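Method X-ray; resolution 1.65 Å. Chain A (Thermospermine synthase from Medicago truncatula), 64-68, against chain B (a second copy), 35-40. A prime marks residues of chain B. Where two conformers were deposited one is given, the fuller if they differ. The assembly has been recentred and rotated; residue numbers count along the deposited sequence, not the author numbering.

Chain A (64-68) TKPFG
Chain B, residues 35-40: IEENLR

Contact between two copies of thermospermine synthase, in which a tight loop of chain A (Thr64 to Gly68) packs on a type I beta turn of chain B (Glu36′ to Leu39′) without a hydrogen bond between the stretches; together they bury 239 Å². The backbones come closest at Pro66 and Asn38′, whose CA atoms lie 6.0 Å apart. Asn38′ (phi/psi -111/12, chi1 m at -64°, chi2 147°) loses the most surface, and its CA-to-CB bond points toward chain A. Its carbonyl O lies 3.5 Å from Pro66 CG, its CB 4.1 Å from Pro66 CD, and its OD1 3.6 Å from Lys65 CB. Lys65 (-69/-52; m, t, t, m) also starts toward chain B; its CB and CD both run alongside the Asn38′ amide, with Lys65 CD 3.6 Å from Asn38′ ND2, before the end of the chain leads away and NZ is hydrogen-bonded elsewhere in the structure. The CA-to-CB bond of Pro66 (-74/-30, C-gamma endo) points toward the turn: besides Asn38′, Pro66 CG lies 4.2 Å from Leu39′ CD1, and Pro66 CB lies 4.0 Å from Glu36′ OE2. Leu39′ (-141/128; chi1 t, chi2 p) is buried and begins a strand; its CD1 also packs 3.8 Å from Phe67 CE2, obliquely to the ring. Phe67 (-127/13; chi1 m, chi2 -56°) leaves its backbone sideways, yet the end of its ring comes nearer to chain B. Each partner is braced internally. In chain B, Leu39′ N donates to Glu36′ O (3.2 Å), closing the turn. In chain A, Thr64 (-101/148, chi1 p) ties the loop together: Thr64 N and OG1 both donate to Gly68 O (2.9 and 2.8 Å), Phe67 N donates to Thr64 OG1 (3.1 Å), and a weak bond joins Gly68 N to Thr64 O (3.0 Å). Gly68 has positive phi (65/-151), which favours glycine.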

# COMPACT_ATOMS: atom_id res chain seq x y z
N THR A 64 6.57 -15.67 2.16
CA THR A 64 6.31 -14.41 2.81
C THR A 64 7.31 -14.16 3.93
O THR A 64 7.73 -15.08 4.65
CB THR A 64 4.88 -14.30 3.38
OG1 THR A 64 4.78 -14.95 4.65
CG2 THR A 64 3.89 -14.89 2.45
N LYS A 65 7.60 -12.88 4.13
CA LYS A 65 8.55 -12.50 5.15
C LYS A 65 7.97 -12.76 6.52
O LYS A 65 8.62 -13.46 7.31
CB LYS A 65 9.04 -11.07 4.98
CG LYS A 65 10.03 -10.95 3.82
CD LYS A 65 10.48 -9.51 3.64
CE LYS A 65 11.29 -9.33 2.38
NZ LYS A 65 12.64 -9.94 2.53
N PRO A 66 6.73 -12.27 6.82
CA PRO A 66 6.29 -12.47 8.21
C PRO A 66 5.86 -13.90 8.60
O PRO A 66 6.00 -14.30 9.75
CB PRO A 66 5.09 -11.50 8.34
CG PRO A 66 4.61 -11.29 6.94
CD PRO A 66 5.77 -11.49 6.02
N PHE A 67 5.34 -14.67 7.66
CA PHE A 67 4.69 -15.94 8.01
C PHE A 67 5.22 -17.16 7.24
O PHE A 67 4.63 -18.25 7.27
CB PHE A 67 3.16 -15.78 7.83
CG PHE A 67 2.56 -14.70 8.71
CD1 PHE A 67 2.74 -14.73 10.07
CD2 PHE A 67 1.87 -13.64 8.16
CE1 PHE A 67 2.23 -13.73 10.91
CE2 PHE A 67 1.34 -12.65 9.00
CZ PHE A 67 1.51 -12.70 10.36
N GLY A 68 6.35 -17.00 6.56
CA GLY A 68 6.86 -18.08 5.73
C GLY A 68 5.99 -18.44 4.56
O GLY A 68 5.34 -17.59 3.98
N ILE B 35 2.50 -2.61 11.15
CA ILE B 35 2.60 -3.35 12.42
C ILE B 35 4.05 -3.80 12.68
O ILE B 35 4.59 -3.60 13.78
CB ILE B 35 1.69 -4.63 12.39
CG1 ILE B 35 0.21 -4.28 12.19
CG2 ILE B 35 1.90 -5.46 13.66
CD1 ILE B 35 -0.28 -3.09 13.00
N GLU B 36 4.64 -4.44 11.69
CA GLU B 36 6.06 -4.81 11.66
C GLU B 36 6.58 -4.21 10.35
O GLU B 36 5.77 -3.87 9.48
CB GLU B 36 6.23 -6.33 11.63
CG GLU B 36 5.37 -7.12 12.63
CD GLU B 36 5.62 -8.65 12.63
OE1 GLU B 36 5.38 -9.26 13.70
OE2 GLU B 36 6.02 -9.27 11.58
N GLU B 37 7.89 -4.12 10.13
CA GLU B 37 8.36 -3.71 8.79
C GLU B 37 7.82 -4.56 7.62
O GLU B 37 7.78 -4.07 6.47
CB GLU B 37 9.89 -3.69 8.71
CG GLU B 37 10.55 -4.98 9.04
CD GLU B 37 12.03 -4.94 8.71
OE1 GLU B 37 12.70 -4.02 9.23
OE2 GLU B 37 12.49 -5.83 7.95
N ASN B 38 7.39 -5.79 7.90
CA ASN B 38 6.92 -6.69 6.85
C ASN B 38 5.43 -6.99 6.87
O ASN B 38 4.98 -7.89 6.15
CB ASN B 38 7.70 -7.97 6.94
CG ASN B 38 9.17 -7.75 6.65
OD1 ASN B 38 10.02 -8.42 7.19
ND2 ASN B 38 9.46 -6.76 5.79
N LEU B 39 4.69 -6.24 7.65
CA LEU B 39 3.28 -6.47 7.75
C LEU B 39 2.48 -5.17 7.83
O LEU B 39 2.74 -4.37 8.64
CB LEU B 39 3.08 -7.27 9.02
CG LEU B 39 1.79 -7.90 9.39
CD1 LEU B 39 1.39 -8.92 8.34
CD2 LEU B 39 2.05 -8.56 10.71
N ARG B 40 1.48 -5.03 6.98
CA ARG B 40 0.71 -3.82 6.95
C ARG B 40 -0.75 -4.10 7.17
O ARG B 40 -1.27 -5.07 6.70
CB ARG B 40 0.95 -3.07 5.65
CG ARG B 40 2.25 -2.30 5.71
CD ARG B 40 2.73 -1.70 4.39
NE ARG B 40 1.69 -1.63 3.39
CZ ARG B 40 1.91 -1.27 2.13
NH1 ARG B 40 3.12 -0.86 1.72
NH2 ARG B 40 0.89 -1.25 1.27